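Local structure of DUF4974 domain-containing protein (Parabacteroides distasonis, 4M0N) at residues A[21-26]-A[49-54]; A[60-65]-A[80-85]. The protein is a putative FecR-family anti-sigma factor, represented here by its FecR and C-terminal domains, and probably antagonises a sigma factor in signalling at the membrane. The protein carries 1 engineered substitution. All coordinates share one frame; numbering follows the deposited sequence.

Contact 1 of 2, residues A[21-26]-A[49-54]; sequences TEISVN and MRYPTE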
ATOM      1  N   THR A  21       3.955  16.369 -14.308  1.00 26.42           N
ATOM      2  CA  THR A  21       5.164  15.985 -13.645  1.00 26.56           C
ATOM      3  C   THR A  21       4.979  14.653 -12.980  1.00 22.95           C
ATOM      4  O   THR A  21       3.858  14.179 -12.739  1.00 24.23           O
ATOM      5  CB  THR A  21       5.676  17.003 -12.625  1.00 29.40           C
ATOM      6  OG1 THR A  21       7.048  16.691 -12.303  1.00 35.58           O
ATOM      7  CG2 THR A  21       4.843  16.987 -11.368  1.00 27.99           C
ATOM      8  N   GLU A  22       6.117  14.071 -12.661  1.00 21.06           N
ATOM      9  CA  GLU A  22       6.116  12.769 -12.104  1.00 21.13           C
ATOM     10  C   GLU A  22       7.147  12.695 -11.014  1.00 23.03           C
ATOM     11  O   GLU A  22       8.306  13.138 -11.185  1.00 26.94           O
ATOM     12  CB  GLU A  22       6.454  11.788 -13.219  1.00 22.33           C
ATOM     13  CG  GLU A  22       6.350  10.361 -12.814  1.00 22.87           C
ATOM     14  CD  GLU A  22       6.451   9.422 -14.015  1.00 24.33           C
ATOM     15  OE1 GLU A  22       5.685   9.551 -14.995  1.00 27.54           O
ATOM     16  OE2 GLU A  22       7.278   8.520 -13.928  1.00 29.98           O
ATOM     17  N   ILE A  23       6.737  12.136  -9.891  1.00 22.67           N
ATOM     18  CA  ILE A  23       7.667  11.877  -8.829  1.00 24.85           C
ATOM     19  C   ILE A  23       7.672  10.421  -8.500  1.00 25.33           C
ATOM     20  O   ILE A  23       6.657   9.721  -8.635  1.00 22.98           O
ATOM     21  CB  ILE A  23       7.354  12.706  -7.577  1.00 34.70           C
ATOM     22  CG1 ILE A  23       5.960  12.420  -7.045  1.00 36.87           C
ATOM     23  CG2 ILE A  23       7.466  14.180  -7.910  1.00 39.67           C
ATOM     24  CD1 ILE A  23       5.592  13.318  -5.880  1.00 49.24           C
ATOM     25  N   SER A  24       8.835   9.970  -8.072  1.00 23.86           N
ATOM     26  CA  SER A  24       9.004   8.612  -7.678  1.00 24.23           C
ATOM     27  C   SER A  24       9.762   8.611  -6.377  1.00 26.43           C
ATOM     28  O   SER A  24      10.465   9.588  -6.038  1.00 27.32           O
ATOM     29  CB  SER A  24       9.739   7.852  -8.768  1.00 29.84           C
ATOM     30  OG  SER A  24      11.089   8.147  -8.765  1.00 36.84           O
ATOM     31  N   VAL A  25       9.608   7.515  -5.656  1.00 19.71           N
ATOM     32  CA  VAL A  25      10.176   7.335  -4.339  1.00 19.23           C
ATOM     33  C   VAL A  25      10.994   6.072  -4.364  1.00 18.35           C
ATOM     34  O   VAL A  25      10.507   5.004  -4.754  1.00 17.15           O
ATOM     35  CB  VAL A  25       9.068   7.209  -3.281  1.00 20.57           C
ATOM     36  CG1 VAL A  25       9.659   7.199  -1.891  1.00 19.02           C
ATOM     37  CG2 VAL A  25       8.074   8.367  -3.425  1.00 21.90           C
ATOM     38  N   ASN A  26      12.245   6.184  -3.983  1.00 19.14           N
ATOM     39  CA  ASN A  26      13.106   5.023  -3.925  1.00 21.86           C
ATOM     40  C   ASN A  26      12.717   4.091  -2.811  1.00 18.76           C
ATOM     41  O   ASN A  26      12.046   4.480  -1.827  1.00 17.95           O
ATOM     42  CB  ASN A  26      14.541   5.459  -3.675  1.00 26.60           C
ATOM     43  CG  ASN A  26      15.124   6.241  -4.828  1.00 30.02           C
ATOM     44  OD1 ASN A  26      14.808   5.990  -5.981  1.00 33.89           O
ATOM     45  ND2 ASN A  26      15.978   7.189  -4.513  1.00 35.02           N
ATOM     46  N   MET A  49       3.987   8.652  -8.916  1.00 15.71           N
ATOM     47  CA  MET A  49       2.783   9.405  -9.121  1.00 15.87           C
ATOM     48  C   MET A  49       3.002  10.497 -10.187  1.00 16.50           C
ATOM     49  O   MET A  49       4.034  11.190 -10.198  1.00 17.36           O
ATOM     50  CB  MET A  49       2.245   9.997  -7.801  1.00 16.44           C
ATOM     51  CG  MET A  49       0.980  10.820  -7.995  1.00 17.15           C
ATOM     52  SD  MET A  49       0.248  11.416  -6.458  1.00 20.00           S
ATOM     53  CE  MET A  49       1.426  12.649  -5.959  1.00 18.81           C
ATOM     54  N   ARG A  50       2.004  10.642 -11.054  1.00 16.63           N
ATOM     55  CA  ARG A  50       1.997  11.589 -12.164  1.00 20.39           C
ATOM     56  C   ARG A  50       0.818  12.515 -11.943  1.00 21.48           C
ATOM     57  O   ARG A  50      -0.305  12.053 -11.693  1.00 20.37           O
ATOM     58  CB  ARG A  50       1.807  10.743 -13.450  1.00 25.16           C
ATOM     59  CG  ARG A  50       2.268  11.225 -14.787  1.00 37.13           C
ATOM     60  CD  ARG A  50       2.065  10.048 -15.767  1.00 30.00           C
ATOM     61  NE  ARG A  50       3.003   8.962 -15.450  1.00 26.60           N
ATOM     62  CZ  ARG A  50       2.729   7.728 -15.021  1.00 30.67           C
ATOM     63  NH1 ARG A  50       1.492   7.281 -14.843  1.00 27.15           N
ATOM     64  NH2 ARG A  50       3.755   6.917 -14.763  1.00 30.40           N
ATOM     65  N   TYR A  51       1.066  13.822 -11.998  1.00 20.21           N
ATOM     66  CA  TYR A  51       0.025  14.824 -11.758  1.00 21.99           C
ATOM     67  C   TYR A  51       0.370  16.058 -12.560  1.00 24.57           C
ATOM     68  O   TYR A  51       1.543  16.244 -12.934  1.00 23.62           O
ATOM     69  CB  TYR A  51      -0.096  15.144 -10.263  1.00 22.68           C
ATOM     70  CG  TYR A  51       1.172  15.704  -9.615  1.00 25.03           C
ATOM     71  CD1 TYR A  51       2.127  14.857  -9.097  1.00 24.77           C
ATOM     72  CD2 TYR A  51       1.366  17.075  -9.472  1.00 28.73           C
ATOM     73  CE1 TYR A  51       3.277  15.333  -8.497  1.00 28.80           C
ATOM     74  CE2 TYR A  51       2.516  17.572  -8.857  1.00 33.68           C
ATOM     75  CZ  TYR A  51       3.461  16.683  -8.359  1.00 33.60           C
ATOM     76  OH  TYR A  51       4.624  17.112  -7.746  1.00 36.54           O
ATOM     77  N   PRO A  52      -0.644  16.884 -12.853  1.00 25.60           N
ATOM     78  CA  PRO A  52      -0.461  18.112 -13.614  1.00 27.14           C
ATOM     79  C   PRO A  52      -0.041  19.261 -12.682  1.00 27.79           C
ATOM     80  O   PRO A  52      -0.443  19.306 -11.528  1.00 25.41           O
ATOM     81  CB  PRO A  52      -1.842  18.332 -14.207  1.00 27.23           C
ATOM     82  CG  PRO A  52      -2.775  17.860 -13.155  1.00 26.97           C
ATOM     83  CD  PRO A  52      -2.046  16.763 -12.385  1.00 25.81           C
ATOM     84  N   THR A  53       0.748  20.209 -13.171  1.00 31.26           N
ATOM     85  CA  THR A  53       1.111  21.361 -12.325  1.00 33.07           C
ATOM     86  C   THR A  53      -0.103  22.293 -12.053  1.00 33.26           C
ATOM     87  O   THR A  53      -0.070  23.114 -11.147  1.00 35.80           O
ATOM     88  CB  THR A  53       2.343  22.086 -12.894  1.00 36.07           C
ATOM     89  OG1 THR A  53       2.133  22.329 -14.279  1.00 34.79           O
ATOM     90  CG2 THR A  53       3.609  21.194 -12.707  1.00 39.00           C
ATOM     91  N   GLU A  54      -1.172  22.135 -12.827  1.00 33.80           N
ATOM     92  CA  GLU A  54      -2.451  22.797 -12.586  0.50 34.53           C
ATOM     93  C   GLU A  54      -3.581  21.833 -12.950  1.00 34.03           C
ATOM     94  O   GLU A  54      -3.480  21.148 -13.967  1.00 31.52           O
ATOM     95  CB  GLU A  54      -2.526  24.057 -13.460  0.50 38.38           C
ATOM     96  CG  GLU A  54      -3.769  24.915 -13.304  0.50 40.33           C
ATOM     97  CD  GLU A  54      -3.570  26.314 -13.882  0.50 43.16           C
ATOM     98  OE1 GLU A  54      -2.427  26.647 -14.269  0.50 42.00           O
ATOM     99  OE2 GLU A  54      -4.546  27.091 -13.946  0.50 44.84           O
TER

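Contact 2 of 2, residues A[60-65]-A[80-85]; sequences RLVEME and FIVRTR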
ATOM      1  N   ARG A  60     -10.011  16.494 -10.852  1.00 24.41           N
ATOM      2  CA  ARG A  60      -8.653  16.554 -10.388  1.00 22.00           C
ATOM      3  C   ARG A  60      -8.102  15.129 -10.506  1.00 22.77           C
ATOM      4  O   ARG A  60      -8.355  14.317  -9.635  1.00 23.49           O
ATOM      5  CB  ARG A  60      -8.644  16.993  -8.929  1.00 22.01           C
ATOM      6  CG  ARG A  60      -9.111  18.420  -8.729  1.00 24.18           C
ATOM      7  CD  ARG A  60      -9.232  18.760  -7.255  1.00 23.43           C
ATOM      8  NE  ARG A  60     -10.387  18.134  -6.651  1.00 23.53           N
ATOM      9  CZ  ARG A  60     -10.585  17.988  -5.338  1.00 24.17           C
ATOM     10  NH1 ARG A  60      -9.685  18.397  -4.459  1.00 24.62           N
ATOM     11  NH2 ARG A  60     -11.711  17.454  -4.885  1.00 22.93           N
ATOM     12  N   LEU A  61      -7.345  14.851 -11.566  1.00 20.94           N
ATOM     13  CA  LEU A  61      -6.869  13.495 -11.860  1.00 23.11           C
ATOM     14  C   LEU A  61      -5.382  13.319 -11.611  1.00 21.56           C
ATOM     15  O   LEU A  61      -4.574  14.105 -12.094  1.00 21.16           O
ATOM     16  CB  LEU A  61      -7.137  13.164 -13.329  1.00 24.76           C
ATOM     17  CG  LEU A  61      -6.637  11.795 -13.815  1.00 26.56           C
ATOM     18  CD1 LEU A  61      -7.497  10.702 -13.220  1.00 26.15           C
ATOM     19  CD2 LEU A  61      -6.703  11.784 -15.332  1.00 28.87           C
ATOM     20  N   VAL A  62      -5.023  12.277 -10.866  1.00 17.32           N
ATOM     21  CA  VAL A  62      -3.644  11.844 -10.728  1.00 16.63           C
ATOM     22  C   VAL A  62      -3.571  10.346 -11.069  1.00 15.67           C
ATOM     23  O   VAL A  62      -4.593   9.624 -11.023  1.00 14.76           O
ATOM     24  CB  VAL A  62      -3.030  12.196  -9.364  1.00 17.11           C
ATOM     25  CG1 VAL A  62      -3.212  13.688  -9.056  1.00 17.82           C
ATOM     26  CG2 VAL A  62      -3.591  11.334  -8.244  1.00 18.14           C
ATOM     27  N   GLU A  63      -2.393   9.917 -11.506  1.00 15.59           N
ATOM     28  CA  GLU A  63      -2.129   8.510 -11.807  1.00 16.14           C
ATOM     29  C   GLU A  63      -1.070   8.035 -10.858  1.00 15.55           C
ATOM     30  O   GLU A  63      -0.109   8.755 -10.579  1.00 16.32           O
ATOM     31  CB  GLU A  63      -1.656   8.297 -13.253  1.00 18.17           C
ATOM     32  CG  GLU A  63      -2.740   8.504 -14.303  1.00 20.08           C
ATOM     33  CD  GLU A  63      -2.221   8.316 -15.725  1.00 27.06           C
ATOM     34  OE1 GLU A  63      -1.000   8.296 -15.926  1.00 27.55           O
ATOM     35  OE2 GLU A  63      -3.050   8.221 -16.639  1.00 30.76           O
ATOM     36  N   MET A  64      -1.243   6.834 -10.317  1.00 15.99           N
ATOM     37  CA  MET A  64      -0.315   6.347  -9.356  1.00 14.90           C
ATOM     38  C   MET A  64      -0.137   4.850  -9.469  1.00 14.92           C
ATOM     39  O   MET A  64      -1.078   4.120  -9.772  1.00 14.43           O
ATOM     40  CB  MET A  64      -0.813   6.726  -7.954  1.00 16.23           C
ATOM     41  CG  MET A  64       0.195   6.455  -6.866  1.00 18.24           C
ATOM     42  SD  MET A  64       0.099   4.842  -6.069  1.00 20.83           S
ATOM     43  CE  MET A  64      -1.520   4.999  -5.304  1.00 19.50           C
ATOM     44  N   GLU A  65       1.089   4.403  -9.251  1.00 13.77           N
ATOM     45  CA  GLU A  65       1.423   3.016  -9.082  1.00 15.12           C
ATOM     46  C   GLU A  65       2.348   2.897  -7.887  1.00 14.87           C
ATOM     47  O   GLU A  65       3.371   3.614  -7.798  1.00 16.15           O
ATOM     48  CB  GLU A  65       2.073   2.486 -10.367  1.00 15.43           C
ATOM     49  CG  GLU A  65       2.440   1.023 -10.335  1.00 15.94           C
ATOM     50  CD  GLU A  65       3.790   0.798  -9.700  1.00 18.51           C
ATOM     51  OE1 GLU A  65       4.804   1.418 -10.152  1.00 19.12           O
ATOM     52  OE2 GLU A  65       3.848  -0.001  -8.771  1.00 16.65           O
ATOM     53  N   PHE A  80     -11.985  14.304  -7.247  1.00 19.96           N
ATOM     54  CA  PHE A  80     -10.575  13.953  -7.294  1.00 19.20           C
ATOM     55  C   PHE A  80     -10.516  12.473  -7.639  1.00 17.87           C
ATOM     56  O   PHE A  80     -11.208  11.696  -7.006  1.00 16.92           O
ATOM     57  CB  PHE A  80      -9.968  14.171  -5.906  1.00 18.06           C
ATOM     58  CG  PHE A  80      -8.482  14.064  -5.871  1.00 16.96           C
ATOM     59  CD1 PHE A  80      -7.848  12.815  -5.804  1.00 16.47           C
ATOM     60  CD2 PHE A  80      -7.700  15.214  -5.864  1.00 17.83           C
ATOM     61  CE1 PHE A  80      -6.463  12.741  -5.767  1.00 16.11           C
ATOM     62  CE2 PHE A  80      -6.317  15.135  -5.841  1.00 16.58           C
ATOM     63  CZ  PHE A  80      -5.694  13.897  -5.783  1.00 15.87           C
ATOM     64  N   ILE A  81      -9.704  12.112  -8.623  1.00 16.10           N
ATOM     65  CA  ILE A  81      -9.579  10.712  -9.025  1.00 16.97           C
ATOM     66  C   ILE A  81      -8.143  10.243  -8.928  1.00 15.61           C
ATOM     67  O   ILE A  81      -7.219  10.829  -9.541  1.00 16.01           O
ATOM     68  CB  ILE A  81     -10.109  10.482 -10.441  1.00 19.18           C
ATOM     69  CG1 ILE A  81     -11.597  10.807 -10.508  1.00 22.02           C
ATOM     70  CG2 ILE A  81      -9.817   9.037 -10.857  1.00 19.26           C
ATOM     71  CD1 ILE A  81     -12.219  10.613 -11.876  1.00 26.69           C
ATOM     72  N   VAL A  82      -7.939   9.185  -8.155  1.00 13.72           N
ATOM     73  CA  VAL A  82      -6.649   8.506  -8.177  1.00 13.98           C
ATOM     74  C   VAL A  82      -6.817   7.332  -9.142  1.00 14.37           C
ATOM     75  O   VAL A  82      -7.574   6.402  -8.875  1.00 13.59           O
ATOM     76  CB  VAL A  82      -6.232   7.991  -6.801  1.00 13.55           C
ATOM     77  CG1 VAL A  82      -4.927   7.180  -6.937  1.00 14.71           C
ATOM     78  CG2 VAL A  82      -6.087   9.136  -5.810  1.00 13.51           C
ATOM     79  N   ARG A  83      -6.122   7.402 -10.259  1.00 13.69           N
ATOM     80  CA  ARG A  83      -6.206   6.385 -11.297  1.00 14.84           C
ATOM     81  C   ARG A  83      -5.050   5.422 -11.182  1.00 14.99           C
ATOM     82  O   ARG A  83      -3.870   5.782 -11.358  1.00 15.07           O
ATOM     83  CB  ARG A  83      -6.211   7.024 -12.684  1.00 16.55           C
ATOM     84  CG  ARG A  83      -6.177   6.030 -13.846  1.00 16.80           C
ATOM     85  CD  ARG A  83      -6.764   6.670 -15.092  1.00 19.24           C
ATOM     86  NE  ARG A  83      -8.172   6.956 -14.892  1.00 20.29           N
ATOM     87  CZ  ARG A  83      -8.874   7.859 -15.567  1.00 23.65           C
ATOM     88  NH1 ARG A  83      -8.319   8.558 -16.557  1.00 26.14           N
ATOM     89  NH2 ARG A  83     -10.164   8.026 -15.281  1.00 22.85           N
ATOM     90  N   THR A  84      -5.416   4.195 -10.862  1.00 14.78           N
ATOM     91  CA  THR A  84      -4.506   3.092 -10.872  1.00 13.49           C
ATOM     92  C   THR A  84      -4.895   2.114 -11.974  1.00 14.34           C
ATOM     93  O   THR A  84      -5.988   2.169 -12.545  1.00 15.67           O
ATOM     94  CB  THR A  84      -4.492   2.350  -9.545  1.00 12.71           C
ATOM     95  OG1 THR A  84      -5.706   1.593  -9.411  1.00 12.62           O
ATOM     96  CG2 THR A  84      -4.324   3.291  -8.390  1.00 12.81           C
ATOM     97  N   ARG A  85      -3.971   1.223 -12.269  1.00 15.20           N
ATOM     98  CA  ARG A  85      -4.236   0.259 -13.308  1.00 17.93           C
ATOM     99  C   ARG A  85      -5.539  -0.498 -13.043  1.00 18.89           C
ATOM    100  O   ARG A  85      -6.293  -0.750 -13.982  1.00 20.57           O
ATOM    101  CB  ARG A  85      -3.069  -0.712 -13.461  1.00 19.54           C
ATOM    102  CG  ARG A  85      -3.254  -1.684 -14.630  1.00 24.10           C
ATOM    103  CD  ARG A  85      -2.177  -2.766 -14.675  1.00 28.63           C
ATOM    104  NE  ARG A  85      -2.157  -3.642 -13.494  1.00 29.64           N
ATOM    105  CZ  ARG A  85      -2.894  -4.744 -13.316  1.00 38.12           C
ATOM    106  NH1 ARG A  85      -3.755  -5.162 -14.241  1.00 38.93           N
ATOM    107  NH2 ARG A  85      -2.766  -5.449 -12.194  1.00 45.46           N
TER
HETATM  108  O   HOH W   1      -5.593   9.019 -17.315  1.00 30.03           O
HETATM  109  O   HOH W   2      -1.298   1.680 -11.152  1.00 15.04           O

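Contact 1 of 2, residues A[21-26]-A[49-54]
Thr21 and Tyr51 pair through both of their backbone polar groups: Thr21 N gives its hydrogen to Tyr51 O at 2.8 Å, and Tyr51 N returns one to Thr21 O. Two residues along strand 21-24, and two back from Tyr51, Ile23 and Met49 repeat the exchange, Ile23 N to Met49 O and Met49 N to Ile23 O, both 2.9 Å. Between these hydrogen-bonded pairs Glu22 and Arg50 form a non-hydrogen-bonded pair, and their CA atoms instead direct C-H groups at Met49 O and Thr21 O, so these carbonyls also receive a weaker contact. Strands 21-24 and 48-51 are thus antiparallel neighbours, with 21-24 at the edge of a mixed sheet in the FecR domain. On the face carrying Glu22 and Arg50, the two side chains lie side by side in a salt bridge. Arg50 NE meets Glu22 OE1 at 2.8 Å from above the carboxylate, whose plane is 79° from that of the guanidinium, while NH2 adds a weak bond to the same oxygen. Long charged chains suit this outer face, and Arg50 NH1 makes a further salt bridge to Glu63 of strand 60-65. On the other face, with Tyr51 CG between the backbone N and the carbonyl carbon (chi1 60°), the ring lies alongside Thr21, whose CG2 covers one face in a CH-pi contact, 3.6 Å from the centroid. Ile23 CD1 reaches the ring's edge, 4.0 Å from Tyr51 CE1. Val33 of strand 31-34 packs against Ile23, Met49 and Tyr51.

Contact 2 of 2, residues A[60-65]-A[80-85]
Two parallel neighbours in the mixed sheet of the FecR domain, strands 60-65 and 80-83, meet here, joined through strand 67-72 of the second sheet. Their backbone bonds alternate: Ile81 N to Arg60 O, Val62 N to Ile81 O, Arg83 N to Val62 O and Met64 N to Arg83 O. On the face turned to strands 67-72 and 94-100, Val62 CG2 lies 4.0 Å from Phe80 CE1 and also touches Val82 CG2, compact branched and aromatic groups filling a buried layer. At one end Arg60 crosses Phe80 at about a right angle, its CB 3.7 Å from Phe80 CD2 and one guanidinium face over Phe80 CB. The buried charge is met by Asp37 and by the carbonyls of Met73, Lys78 and Leu92; an alanine in place of Arg60 would probably leave Asp37 and the three carbonyls without this partner, and open a gap where the guanidinium lay against Phe80 CB. On the opposite face Leu61 CD1 lies 3.7 Å from Ile81 CG2. The same methyl sits over the centre of the Arg83 guanidinium, which is salt-bridged to Asp88. Glu63 OE1 is salt-bridged to Arg50, and a water at the Arg83 guanidinium's edge accepts from Arg83 NH1 at 2.9 Å and donates to Glu63 OE2 at 2.7 Å.

Contacts 1 and 2 occupy four successive strands across one sheet, in the order 21-24, 48-51, 60-65 and 80-83, and their centres are 11 Å apart. Strands 48-51 and 60-65 join them directly. Arg50 NH1 forms a salt bridge with Glu63 OE1 (2.9 Å) on the face bearing Glu22, Arg50 and Glu63, so a row of charges runs across three strands, while on the opposite face Tyr51 CB packs 3.6 Å from Val62 CG1. Contact 1 lies at the sheet's edge, contact 2 deeper inside. Neither includes Gly46, a residue seen to bind magnesium; the magnesium ion in this structure lies about 10 Å from the side chain of Glu22 and about 9 Å from that of Met64.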